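Local coordinates for protein trans-isoprenyl diphosphate synthase (Caulobacter crescentus, PDB 3OYR) that probably lengthens farnesyl diphosphate with isopentenyl diphosphate units into all-trans-octaprenyl diphosphate, the side-chain precursor of ubiquinone and menaquinone, in a magnesium-dependent reaction, at residues B[24-29]-B[329-334]; B[78-83]-B[202-207]; B[154-159]-B[193-198]; B[215-220]-B[319-324]. One frame throughout, in Å; residues are numbered along the deposited sequence.

Contact 1. Residues B[24-29]-B[329-334]; sequences VDRLVR and WREALE
Ala332 provides the central bump: its CB presses on the backbone of the opposing helix, 3.7 Å from Leu27 N, in a hollow bordered by the stems of Arg26 and Leu27. Arg26 CG stands 3.8 Å from Ala332 CB, and Leu27 CB adds another wall of the hollow. Because the bump is a single methyl, the CA atoms of Leu27 and Ala332 come within 4.9 Å. The axes of helix segments 25-29 and 329-334 pass 8.3 Å apart at 135°, so the helices run closer to antiparallel than to parallel. In the mostly helical fold of the trans-prenyl synthases, this joins helix 25-45 near the start of the chain to helix 328-342 at its end. Leu27 CG is anti to the backbone N (chi1 -174°); from there the methyls part, CD1 meeting the edge of the Trp329 ring, 4.1 Å from CZ3, and CD2 approaching Leu333 CD2 at 4.3 Å. Ala75 of helix 68-79 touches both Leu27 and Leu333. Arg26, one of whose two modelled conformers is described, lies across the Ala332 backbone and bends at chi3 (-40°). Glu331 CG then covers one guanidinium face, 3.8 Å from Arg26 NE, yet the salt bridge of this NE goes to Glu335. A water donates a 2.9 Å hydrogen bond to Ala332 O and weakly accepts one from Leu27 N.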
loop_
_atom_site.group_PDB
_atom_site.type_symbol
_atom_site.label_atom_id
_atom_site.label_comp_id
_atom_site.label_asym_id
_atom_site.label_seq_id
_atom_site.Cartn_x
_atom_site.Cartn_y
_atom_site.Cartn_z
ATOM N N VAL B 24 -29.238 -4.115 4.407
ATOM C CA VAL B 24 -28.335 -4.749 3.435
ATOM C C VAL B 24 -28.891 -6.070 2.943
ATOM O O VAL B 24 -28.365 -6.641 1.983
ATOM C CB VAL B 24 -26.895 -4.984 3.981
ATOM C CG1 VAL B 24 -26.186 -3.686 4.122
ATOM C CG2 VAL B 24 -26.897 -5.746 5.311
ATOM N N ASP B 25 -29.962 -6.533 3.594
ATOM C CA ASP B 25 -30.454 -7.905 3.462
ATOM C C ASP B 25 -30.687 -8.345 2.031
ATOM O O ASP B 25 -30.254 -9.432 1.658
ATOM C CB ASP B 25 -31.737 -8.138 4.288
ATOM C CG ASP B 25 -31.489 -8.155 5.808
ATOM O OD1 ASP B 25 -30.346 -7.882 6.267
ATOM O OD2 ASP B 25 -32.464 -8.435 6.547
ATOM N N ARG B 26 -31.338 -7.503 1.234
ATOM C CA ARG B 26 -31.640 -7.832 -0.165
ATOM C C ARG B 26 -30.354 -7.924 -1.003
ATOM O O ARG B 26 -30.187 -8.852 -1.810
ATOM C CB ARG B 26 -32.611 -6.800 -0.754
ATOM C CG ARG B 26 -33.041 -7.060 -2.197
ATOM C CD ARG B 26 -34.009 -5.984 -2.652
ATOM N NE ARG B 26 -34.941 -5.631 -1.588
ATOM C CZ ARG B 26 -36.161 -6.145 -1.456
ATOM N NH1 ARG B 26 -36.934 -5.766 -0.447
ATOM N NH2 ARG B 26 -36.607 -7.031 -2.335
ATOM N N LEU B 27 -29.449 -6.959 -0.804
ATOM C CA LEU B 27 -28.144 -6.963 -1.464
ATOM C C LEU B 27 -27.379 -8.277 -1.183
ATOM O O LEU B 27 -26.943 -8.941 -2.104
ATOM C CB LEU B 27 -27.301 -5.742 -1.046
ATOM C CG LEU B 27 -25.960 -5.539 -1.766
ATOM C CD1 LEU B 27 -26.061 -5.725 -3.286
ATOM C CD2 LEU B 27 -25.425 -4.177 -1.466
ATOM N N VAL B 28 -27.260 -8.630 0.086
ATOM C CA VAL B 28 -26.512 -9.793 0.536
ATOM C C VAL B 28 -27.070 -11.082 -0.068
ATOM O O VAL B 28 -26.316 -11.933 -0.577
ATOM C CB VAL B 28 -26.525 -9.835 2.070
ATOM C CG1 VAL B 28 -26.048 -11.193 2.612
ATOM C CG2 VAL B 28 -25.672 -8.701 2.591
ATOM N N ARG B 29 -28.397 -11.182 -0.065
ATOM C CA ARG B 29 -29.096 -12.328 -0.621
ATOM C C ARG B 29 -28.943 -12.431 -2.143
ATOM O O ARG B 29 -28.649 -13.502 -2.666
ATOM C CB ARG B 29 -30.564 -12.215 -0.250
ATOM C CG ARG B 29 -31.376 -13.456 -0.418
ATOM C CD ARG B 29 -32.692 -13.263 0.309
ATOM N NE ARG B 29 -33.542 -12.251 -0.327
ATOM C CZ ARG B 29 -33.982 -11.131 0.257
ATOM N NH1 ARG B 29 -33.691 -10.830 1.525
ATOM N NH2 ARG B 29 -34.743 -10.308 -0.435
ATOM N N TRP B 329 -31.880 -5.670 -8.120
ATOM C CA TRP B 329 -30.530 -5.148 -7.920
ATOM C C TRP B 329 -30.606 -3.660 -7.639
ATOM O O TRP B 329 -30.007 -3.169 -6.668
ATOM C CB TRP B 329 -29.667 -5.392 -9.158
ATOM C CG TRP B 329 -29.175 -6.786 -9.259
ATOM C CD1 TRP B 329 -29.535 -7.712 -10.189
ATOM C CD2 TRP B 329 -28.242 -7.429 -8.383
ATOM N NE1 TRP B 329 -28.878 -8.893 -9.955
ATOM C CE2 TRP B 329 -28.084 -8.752 -8.848
ATOM C CE3 TRP B 329 -27.526 -7.018 -7.243
ATOM C CZ2 TRP B 329 -27.225 -9.670 -8.224
ATOM C CZ3 TRP B 329 -26.670 -7.922 -6.634
ATOM C CH2 TRP B 329 -26.522 -9.231 -7.131
ATOM N N ARG B 330 -31.382 -2.950 -8.459
ATOM C CA ARG B 330 -31.569 -1.501 -8.222
ATOM C C ARG B 330 -32.202 -1.178 -6.860
ATOM O O ARG B 330 -31.699 -0.311 -6.128
ATOM C CB ARG B 330 -32.308 -0.788 -9.353
ATOM C CG ARG B 330 -31.859 0.671 -9.444
ATOM C CD ARG B 330 -32.700 1.517 -10.361
ATOM N NE ARG B 330 -33.937 1.907 -9.705
ATOM C CZ ARG B 330 -34.931 2.550 -10.307
ATOM N NH1 ARG B 330 -34.845 2.879 -11.595
ATOM N NH2 ARG B 330 -36.014 2.860 -9.613
ATOM N N GLU B 331 -33.265 -1.897 -6.505
ATOM C CA GLU B 331 -33.881 -1.754 -5.184
ATOM C C GLU B 331 -32.941 -2.063 -4.014
ATOM O O GLU B 331 -32.984 -1.392 -2.966
ATOM C CB GLU B 331 -35.125 -2.649 -5.094
ATOM C CG GLU B 331 -35.825 -2.657 -3.728
ATOM C CD GLU B 331 -37.171 -1.941 -3.717
ATOM O OE1 GLU B 331 -37.673 -1.667 -2.603
ATOM O OE2 GLU B 331 -37.729 -1.659 -4.804
ATOM N N ALA B 332 -32.119 -3.098 -4.173
ATOM C CA ALA B 332 -31.093 -3.453 -3.182
ATOM C C ALA B 332 -30.098 -2.301 -2.971
ATOM O O ALA B 332 -29.712 -1.982 -1.839
ATOM C CB ALA B 332 -30.363 -4.728 -3.612
ATOM N N LEU B 333 -29.711 -1.651 -4.059
ATOM C CA LEU B 333 -28.785 -0.504 -3.964
ATOM C C LEU B 333 -29.446 0.746 -3.386
ATOM O O LEU B 333 -28.811 1.550 -2.698
ATOM C CB LEU B 333 -28.149 -0.213 -5.315
ATOM C CG LEU B 333 -27.133 -1.262 -5.774
ATOM C CD1 LEU B 333 -26.497 -0.808 -7.044
ATOM C CD2 LEU B 333 -26.065 -1.488 -4.702
ATOM N N GLU B 334 -30.744 0.881 -3.599
ATOM C CA GLU B 334 -31.455 1.981 -2.966
ATOM C C GLU B 334 -31.622 1.738 -1.475
ATOM O O GLU B 334 -31.458 2.656 -0.664
ATOM C CB GLU B 334 -32.774 2.236 -3.675
ATOM C CG GLU B 334 -32.548 2.836 -5.060
ATOM C CD GLU B 334 -33.823 2.952 -5.873
ATOM O OE1 GLU B 334 -34.798 2.231 -5.567
ATOM O OE2 GLU B 334 -33.843 3.758 -6.828
HETATM O O HOH W 1 -30.029 -3.858 0.302
#

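Contact 2. Residues B[78-83]-B[202-207]; sequences RLAGAD and AGAVSA
Ala207 CB fits between two alanines of the facing turn, 3.8 Å from Ala80 CB and 3.9 Å from Ala82 CB. The backbone of that turn closes in as well, with Ala82 CA 3.8 Å and Gly81 C 4.2 Å from the Ala207 methyl. With nothing longer than a methyl group at the centre, the CA atoms of Ala82 and Ala207 approach to 4.1 Å. Ala80 CB also reaches the preceding helical turn, where it lies 4.2 Å from Ala204 O. Behind these methyls lie the features that shape the end of each segment. Gly81 has a positive phi (77°) and ends its helix in a Schellman motif, which turns the chain back so that Ala82 follows Ala80 against the same partner. On the facing segment, Ser206 OG folds back locally on its own helix, 2.6 Å from Ala202 O and 2.8 Å from Gly203 O; its one proton could serve either carbonyl. A chi1 of -9° puts OG nearly eclipsed with the backbone N, a strained rotation that brings the hydroxyl to those carbonyls. Farther out, Arg78 makes a salt bridge with Asp34. The contact thus ties the C-terminal end of helix 68-79 to that of helix 181-206, with Phe87 of helix 87-109 packed on Ala82 and Ser206, Val205 resting on helix 150-173, and Leu79 reaching Trp329 of helix 328-342.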
loop_
_atom_site.group_PDB
_atom_site.type_symbol
_atom_site.label_atom_id
_atom_site.label_comp_id
_atom_site.label_asym_id
_atom_site.label_seq_id
_atom_site.Cartn_x
_atom_site.Cartn_y
_atom_site.Cartn_z
ATOM N N ARG B 78 -23.709 -6.879 -11.974
ATOM C CA ARG B 78 -24.998 -7.495 -12.312
ATOM C C ARG B 78 -26.040 -6.489 -12.818
ATOM O O ARG B 78 -26.799 -6.802 -13.740
ATOM C CB ARG B 78 -25.555 -8.266 -11.113
ATOM C CG ARG B 78 -24.709 -9.484 -10.679
ATOM C CD ARG B 78 -24.610 -10.511 -11.792
ATOM N NE ARG B 78 -23.774 -11.671 -11.461
ATOM C CZ ARG B 78 -23.332 -12.550 -12.363
ATOM N NH1 ARG B 78 -23.642 -12.400 -13.641
ATOM N NH2 ARG B 78 -22.577 -13.576 -11.993
ATOM N N LEU B 79 -26.070 -5.292 -12.227
ATOM C CA LEU B 79 -26.961 -4.218 -12.703
ATOM C C LEU B 79 -26.576 -3.811 -14.119
ATOM O O LEU B 79 -27.448 -3.662 -14.980
ATOM C CB LEU B 79 -26.968 -3.002 -11.757
ATOM C CG LEU B 79 -28.031 -1.896 -11.939
ATOM C CD1 LEU B 79 -29.459 -2.449 -12.034
ATOM C CD2 LEU B 79 -27.951 -0.844 -10.828
ATOM N N ALA B 80 -25.270 -3.692 -14.377
ATOM C CA ALA B 80 -24.791 -3.412 -15.729
ATOM C C ALA B 80 -24.911 -4.603 -16.696
ATOM O O ALA B 80 -24.675 -4.456 -17.889
ATOM C CB ALA B 80 -23.367 -2.858 -15.706
ATOM N N GLY B 81 -25.296 -5.772 -16.186
ATOM C CA GLY B 81 -25.551 -6.944 -17.023
ATOM C C GLY B 81 -24.287 -7.643 -17.494
ATOM O O GLY B 81 -24.087 -7.812 -18.692
ATOM N N ALA B 82 -23.430 -8.046 -16.558
ATOM C CA ALA B 82 -22.216 -8.810 -16.884
ATOM C C ALA B 82 -22.553 -10.225 -17.379
ATOM O O ALA B 82 -23.539 -10.817 -16.949
ATOM C CB ALA B 82 -21.289 -8.873 -15.679
ATOM N N ASP B 83 -21.750 -10.764 -18.288
ATOM C CA ASP B 83 -22.049 -12.107 -18.811
ATOM C C ASP B 83 -21.100 -13.184 -18.288
ATOM O O ASP B 83 -21.330 -14.373 -18.493
ATOM C CB ASP B 83 -22.151 -12.121 -20.347
ATOM C CG ASP B 83 -20.910 -11.571 -21.039
ATOM O OD1 ASP B 83 -19.850 -11.421 -20.397
ATOM O OD2 ASP B 83 -21.001 -11.290 -22.250
ATOM N N ALA B 202 -15.702 0.130 -11.135
ATOM C CA ALA B 202 -14.953 -1.033 -11.628
ATOM C C ALA B 202 -15.898 -2.212 -11.945
ATOM O O ALA B 202 -15.734 -2.884 -12.970
ATOM C CB ALA B 202 -13.837 -1.454 -10.661
ATOM N N GLY B 203 -16.893 -2.428 -11.079
ATOM C CA GLY B 203 -17.931 -3.442 -11.318
ATOM C C GLY B 203 -18.601 -3.229 -12.663
ATOM O O GLY B 203 -18.710 -4.157 -13.458
ATOM N N ALA B 204 -19.004 -1.982 -12.920
ATOM C CA ALA B 204 -19.667 -1.611 -14.163
ATOM C C ALA B 204 -18.801 -1.799 -15.407
ATOM O O ALA B 204 -19.291 -2.321 -16.419
ATOM C CB ALA B 204 -20.175 -0.180 -14.088
ATOM N N VAL B 205 -17.535 -1.371 -15.345
ATOM C CA VAL B 205 -16.665 -1.513 -16.525
ATOM C C VAL B 205 -16.337 -2.968 -16.866
ATOM O O VAL B 205 -16.163 -3.284 -18.060
ATOM C CB VAL B 205 -15.384 -0.625 -16.505
ATOM C CG1 VAL B 205 -15.750 0.857 -16.426
ATOM C CG2 VAL B 205 -14.435 -1.026 -15.388
ATOM N N SER B 206 -16.315 -3.857 -15.861
ATOM C CA SER B 206 -16.107 -5.313 -16.098
ATOM C C SER B 206 -17.156 -5.881 -17.043
ATOM O O SER B 206 -16.856 -6.733 -17.861
ATOM C CB SER B 206 -16.164 -6.146 -14.810
ATOM O OG SER B 206 -16.208 -5.346 -13.656
ATOM N N ALA B 207 -18.385 -5.384 -16.913
ATOM C CA ALA B 207 -19.533 -5.828 -17.689
ATOM C C ALA B 207 -19.457 -5.418 -19.156
ATOM O O ALA B 207 -20.205 -5.938 -19.981
ATOM C CB ALA B 207 -20.805 -5.302 -17.059
#

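Contact 3. Residues B[154-159]-B[193-198]; sequences EILARA and AELFAA
In the antiparallel pair formed by helices 150-173 and 181-206, part of the helical bundle of this prenyl synthase fold, Ala159 and Ala198 meet methyl to methyl, CB to CB at 3.5 Å. The segment axes are 9.3 Å apart and 175° from parallel, so the two segments run almost exactly antiparallel, side by side. Three side chains touch Ala198 CB: besides Ala159, Ile155 CG2 and Leu156 CD2 each come to 3.8 Å from it. The same Leu156 CD2 touches Leu195 CD1 at 4.1 Å, the two leucines crossing at about a right angle; the side chain of Leu195 is about 7 Å from a bound dimethylallyl diphosphate. On another flank, Arg158 stretches out from CG to NE and sends NH2 to Glu194 OE2, 3.1 Å away and nearly straight (170°). OE2 lies in the guanidinium plane at its edge, whereas the carboxylate is turned 88° to that plane. This salt bridge is shared with Arg218, which approaches OE2 implausibly closely, so the position of OE2 is less sure; a water also donates to it. A leucine in place of Arg158 would remove the guanidinium, and Glu194 would probably lose one of its two arginine partners and the water its weak bond to Arg158 NH1. Helix 211-238 supplies Arg218, helix 87-109 packs on Leu156 and Leu195, and Glu142 of the second subunit lies against Arg158.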
loop_
_atom_site.group_PDB
_atom_site.type_symbol
_atom_site.label_atom_id
_atom_site.label_comp_id
_atom_site.label_asym_id
_atom_site.label_seq_id
_atom_site.Cartn_x
_atom_site.Cartn_y
_atom_site.Cartn_z
ATOM N N GLU B 154 -6.971 0.961 -13.795
ATOM C CA GLU B 154 -6.754 2.419 -13.680
ATOM C C GLU B 154 -7.679 3.035 -12.629
ATOM O O GLU B 154 -7.261 3.892 -11.844
ATOM C CB GLU B 154 -6.968 3.085 -15.045
ATOM C CG GLU B 154 -7.228 4.583 -15.038
ATOM C CD GLU B 154 -8.107 4.954 -16.205
ATOM O OE1 GLU B 154 -9.316 5.198 -15.987
ATOM O OE2 GLU B 154 -7.602 4.944 -17.349
ATOM N N ILE B 155 -8.920 2.559 -12.604
ATOM C CA ILE B 155 -9.917 3.053 -11.677
ATOM C C ILE B 155 -9.486 2.791 -10.236
ATOM O O ILE B 155 -9.560 3.679 -9.399
ATOM C CB ILE B 155 -11.302 2.411 -11.947
ATOM C CG1 ILE B 155 -11.957 2.999 -13.209
ATOM C CG2 ILE B 155 -12.247 2.633 -10.791
ATOM C CD1 ILE B 155 -13.186 2.138 -13.660
ATOM N N LEU B 156 -9.015 1.585 -9.948
ATOM C CA LEU B 156 -8.615 1.269 -8.559
ATOM C C LEU B 156 -7.245 1.773 -8.151
ATOM O O LEU B 156 -7.000 2.029 -6.950
ATOM C CB LEU B 156 -8.766 -0.241 -8.270
ATOM C CG LEU B 156 -10.273 -0.508 -8.116
ATOM C CD1 LEU B 156 -10.659 -1.893 -8.554
ATOM C CD2 LEU B 156 -10.706 -0.255 -6.692
ATOM N N ALA B 157 -6.322 1.858 -9.109
ATOM C CA ALA B 157 -5.016 2.512 -8.871
ATOM C C ALA B 157 -5.216 3.979 -8.458
ATOM O O ALA B 157 -4.659 4.452 -7.441
ATOM C CB ALA B 157 -4.128 2.432 -10.106
ATOM N N ARG B 158 -6.058 4.662 -9.225
ATOM C CA ARG B 158 -6.422 6.039 -8.964
ATOM C C ARG B 158 -7.078 6.144 -7.593
ATOM O O ARG B 158 -6.652 6.962 -6.765
ATOM C CB ARG B 158 -7.340 6.596 -10.071
ATOM C CG ARG B 158 -7.691 8.074 -9.797
ATOM C CD ARG B 158 -8.751 8.697 -10.700
ATOM N NE ARG B 158 -9.263 9.918 -10.048
ATOM C CZ ARG B 158 -10.313 9.967 -9.218
ATOM N NH1 ARG B 158 -10.669 11.120 -8.673
ATOM N NH2 ARG B 158 -11.014 8.871 -8.922
ATOM N N ALA B 159 -8.057 5.276 -7.321
ATOM C CA ALA B 159 -8.741 5.294 -6.008
ATOM C C ALA B 159 -7.756 5.136 -4.865
ATOM O O ALA B 159 -7.842 5.855 -3.880
ATOM C CB ALA B 159 -9.809 4.235 -5.925
ATOM N N ALA B 193 -15.111 8.083 0.221
ATOM C CA ALA B 193 -16.119 7.972 -0.833
ATOM C C ALA B 193 -15.555 7.434 -2.162
ATOM O O ALA B 193 -16.257 6.747 -2.900
ATOM C CB ALA B 193 -16.844 9.298 -1.028
ATOM N N GLU B 194 -14.283 7.723 -2.437
ATOM C CA GLU B 194 -13.647 7.309 -3.683
ATOM C C GLU B 194 -13.545 5.789 -3.896
ATOM O O GLU B 194 -13.748 5.303 -5.011
ATOM C CB GLU B 194 -12.255 7.921 -3.792
ATOM C CG GLU B 194 -11.863 8.213 -5.213
ATOM C CD GLU B 194 -12.585 9.432 -5.745
ATOM O OE1 GLU B 194 -12.525 10.522 -5.127
ATOM O OE2 GLU B 194 -13.229 9.297 -6.786
ATOM N N LEU B 195 -13.252 5.040 -2.839
ATOM C CA LEU B 195 -13.199 3.565 -2.897
ATOM C C LEU B 195 -14.603 2.951 -3.207
ATOM O O LEU B 195 -14.738 2.005 -4.030
ATOM C CB LEU B 195 -12.595 2.987 -1.607
ATOM C CG LEU B 195 -12.236 1.502 -1.690
ATOM C CD1 LEU B 195 -11.443 1.181 -2.971
ATOM C CD2 LEU B 195 -11.459 1.101 -0.476
ATOM N N PHE B 196 -15.645 3.551 -2.626
ATOM C CA PHE B 196 -17.030 3.195 -2.961
ATOM C C PHE B 196 -17.356 3.509 -4.405
ATOM O O PHE B 196 -17.928 2.659 -5.082
ATOM C CB PHE B 196 -18.047 3.894 -2.058
ATOM C CG PHE B 196 -18.218 3.239 -0.706
ATOM C CD1 PHE B 196 -17.708 3.825 0.434
ATOM C CD2 PHE B 196 -18.909 2.035 -0.582
ATOM C CE1 PHE B 196 -17.887 3.216 1.681
ATOM C CE2 PHE B 196 -19.095 1.418 0.638
ATOM C CZ PHE B 196 -18.595 2.008 1.774
ATOM N N ALA B 197 -16.998 4.719 -4.868
ATOM C CA ALA B 197 -17.179 5.078 -6.272
ATOM C C ALA B 197 -16.432 4.108 -7.202
ATOM O O ALA B 197 -16.991 3.670 -8.202
ATOM C CB ALA B 197 -16.705 6.497 -6.525
ATOM N N ALA B 198 -15.159 3.842 -6.896
ATOM C CA ALA B 198 -14.293 2.897 -7.630
ATOM C C ALA B 198 -14.836 1.476 -7.672
ATOM O O ALA B 198 -14.843 0.842 -8.752
ATOM C CB ALA B 198 -12.883 2.881 -7.051
HETATM O O HOH W 2 -13.924 11.644 -7.603
#

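Contact 4. Residues B[215-220]-B[319-324]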
loop_
_atom_site.group_PDB
_atom_site.type_symbol
_atom_site.label_atom_id
_atom_site.label_comp_id
_atom_site.label_asym_id
_atom_site.label_seq_id
_atom_site.Cartn_x
_atom_site.Cartn_y
_atom_site.Cartn_z
ATOM N N GLU B 215 -20.601 5.666 -15.419
ATOM C CA GLU B 215 -20.624 6.989 -14.808
ATOM C C GLU B 215 -21.759 7.094 -13.801
ATOM O O GLU B 215 -21.558 7.618 -12.706
ATOM C CB GLU B 215 -20.704 8.126 -15.852
ATOM C CG GLU B 215 -19.373 8.485 -16.572
ATOM C CD GLU B 215 -18.172 8.771 -15.635
ATOM O OE1 GLU B 215 -18.323 9.399 -14.560
ATOM O OE2 GLU B 215 -17.048 8.373 -16.000
ATOM N N ALA B 216 -22.919 6.543 -14.150
ATOM C CA ALA B 216 -24.072 6.517 -13.239
ATOM C C ALA B 216 -23.780 5.736 -11.956
ATOM O O ALA B 216 -24.095 6.177 -10.850
ATOM C CB ALA B 216 -25.287 5.945 -13.934
ATOM N N LEU B 217 -23.147 4.583 -12.124
ATOM C CA LEU B 217 -22.816 3.718 -11.015
ATOM C C LEU B 217 -21.718 4.293 -10.146
ATOM O O LEU B 217 -21.790 4.214 -8.912
ATOM C CB LEU B 217 -22.481 2.308 -11.528
ATOM C CG LEU B 217 -23.776 1.502 -11.624
ATOM C CD1 LEU B 217 -23.626 0.314 -12.591
ATOM C CD2 LEU B 217 -24.238 1.044 -10.220
ATOM N N ARG B 218 -20.716 4.886 -10.792
ATOM C CA ARG B 218 -19.722 5.691 -10.109
ATOM C C ARG B 218 -20.356 6.774 -9.239
ATOM O O ARG B 218 -20.018 6.908 -8.057
ATOM C CB ARG B 218 -18.754 6.335 -11.092
ATOM C CG ARG B 218 -17.717 7.142 -10.378
ATOM C CD ARG B 218 -16.706 7.837 -11.258
ATOM N NE ARG B 218 -15.830 8.592 -10.372
ATOM C CZ ARG B 218 -14.873 8.065 -9.604
ATOM N NH1 ARG B 218 -14.585 6.757 -9.612
ATOM N NH2 ARG B 218 -14.183 8.868 -8.829
ATOM N N ASP B 219 -21.281 7.523 -9.830
ATOM C CA ASP B 219 -22.065 8.568 -9.146
ATOM C C ASP B 219 -22.789 8.008 -7.916
ATOM O O ASP B 219 -22.830 8.652 -6.872
ATOM C CB ASP B 219 -23.084 9.141 -10.154
ATOM C CG ASP B 219 -23.722 10.468 -9.721
ATOM O OD1 ASP B 219 -23.224 11.139 -8.783
ATOM O OD2 ASP B 219 -24.752 10.839 -10.354
ATOM N N TYR B 220 -23.370 6.811 -8.055
ATOM C CA TYR B 220 -24.059 6.129 -6.962
ATOM C C TYR B 220 -23.082 5.870 -5.817
ATOM O O TYR B 220 -23.351 6.226 -4.683
ATOM C CB TYR B 220 -24.748 4.804 -7.422
ATOM C CG TYR B 220 -25.186 3.957 -6.254
ATOM C CD1 TYR B 220 -26.382 4.222 -5.592
ATOM C CD2 TYR B 220 -24.381 2.920 -5.765
ATOM C CE1 TYR B 220 -26.785 3.477 -4.490
ATOM C CE2 TYR B 220 -24.783 2.182 -4.652
ATOM C CZ TYR B 220 -25.985 2.456 -4.037
ATOM O OH TYR B 220 -26.360 1.730 -2.938
ATOM N N ALA B 319 -30.860 8.700 -6.643
ATOM C CA ALA B 319 -31.191 9.378 -7.892
ATOM C C ALA B 319 -30.173 9.084 -8.986
ATOM O O ALA B 319 -30.524 9.061 -10.168
ATOM C CB ALA B 319 -31.367 10.929 -7.666
ATOM N N ALA B 320 -28.918 8.846 -8.600
ATOM C CA ALA B 320 -27.887 8.414 -9.572
ATOM C C ALA B 320 -28.227 7.147 -10.383
ATOM O O ALA B 320 -27.703 6.952 -11.478
ATOM C CB ALA B 320 -26.548 8.255 -8.890
ATOM N N LEU B 321 -29.101 6.295 -9.852
ATOM C CA LEU B 321 -29.495 5.042 -10.535
ATOM C C LEU B 321 -30.732 5.129 -11.446
ATOM O O LEU B 321 -31.130 4.123 -12.046
ATOM C CB LEU B 321 -29.705 3.931 -9.516
ATOM C CG LEU B 321 -28.520 3.592 -8.606
ATOM C CD1 LEU B 321 -28.979 2.570 -7.599
ATOM C CD2 LEU B 321 -27.346 3.062 -9.418
ATOM N N ALA B 322 -31.307 6.329 -11.564
ATOM C CA ALA B 322 -32.532 6.581 -12.329
ATOM C C ALA B 322 -32.606 5.945 -13.709
ATOM O O ALA B 322 -33.688 5.516 -14.115
ATOM C CB ALA B 322 -32.770 8.085 -12.461
ATOM N N MET B 323 -31.480 5.907 -14.433
ATOM C CA MET B 323 -31.442 5.349 -15.797
ATOM C C MET B 323 -31.584 3.822 -15.825
ATOM O O MET B 323 -31.821 3.229 -16.880
ATOM C CB MET B 323 -30.150 5.767 -16.538
ATOM C CG MET B 323 -28.874 4.956 -16.170
ATOM S SD MET B 323 -27.417 5.212 -17.226
ATOM C CE MET B 323 -27.948 4.425 -18.759
ATOM N N PHE B 324 -31.424 3.174 -14.674
ATOM C CA PHE B 324 -31.493 1.717 -14.646
ATOM C C PHE B 324 -32.936 1.238 -14.506
ATOM O O PHE B 324 -33.753 1.958 -13.947
ATOM C CB PHE B 324 -30.584 1.153 -13.552
ATOM C CG PHE B 324 -29.123 1.341 -13.846
ATOM C CD1 PHE B 324 -28.409 2.382 -13.249
ATOM C CD2 PHE B 324 -28.461 0.484 -14.730
ATOM C CE1 PHE B 324 -27.062 2.568 -13.531
ATOM C CE2 PHE B 324 -27.115 0.662 -15.013
ATOM C CZ PHE B 324 -26.413 1.710 -14.416
HETATM O O HOH W 3 -25.904 9.773 -12.336
#
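The Phe324 ring meets Ala216 and Leu217 through the atoms at its far end: CE1 lies 3.8 Å from Ala216 CB and CZ 3.6 Å from Leu217 CD1, with the leucine and phenylalanine side chains crossing at about a right angle. Met323 CG lies over one face of this ring, offset toward the rim, 3.9 Å above the plane, and Leu321 CA sits at the edge in plane. The Tyr220 ring takes Leu321 at a slant, CD1 to CD1 at 3.7 Å. Its hydroxyl bonds to Leu333 O of helix 328-342, which pins the far end of the ring. Leu321 lies between Tyr220 and Leu217: chi1 -58° puts CG anti to the carbonyl carbon, and from CG the methyls diverge, CD1 to the tyrosine ring and CD2 to Leu217 CD2, 3.8 Å away. An alanine at Leu321 would lose CG and both methyls, and would probably open a gap between Tyr220 and Leu217 and leave the tyrosine ring less firmly packed. Ala320 CB nestles on the helix 211-238 backbone, 3.6 Å from Tyr220 N, and touches Asp219 OD2 at 3.5 Å. A type I turn from Leu321 to Phe324, closed by Phe324 N to Leu321 O, brings both side chains onto helix 211-238. Direct contacts here are mainly apolar, and a water links the two segments, donating to Asp219 OD2 and weakly to Ala320 O. Cohesion across the segments therefore rests mostly on the fit of hydrocarbon surfaces, with the Asp219 carboxylate beside Ala320, at the partly exposed side of the contact.

In the fold
Contact 1 opens near the N terminus at 24-29 and closes last, at 329-334, so its loop encloses the other three. Contact 2 opens at 78-83; within its loop contact 3 opens and closes, joining 154-159 to 193-198, before 202-207 closes contact 2 on the same helix 181-206. Contact 4 follows in series, from 215-220 to 319-324, just ahead of the helix used by contact 1. None of the loops cross. Leu79 packs on Leu333, Phe324 and Leu217, joining contacts 1, 2 and 4 around the end of helix 68-79, while contact 3 meets contact 2 through Leu156 and Ala202 and reaches contact 4 through Arg218.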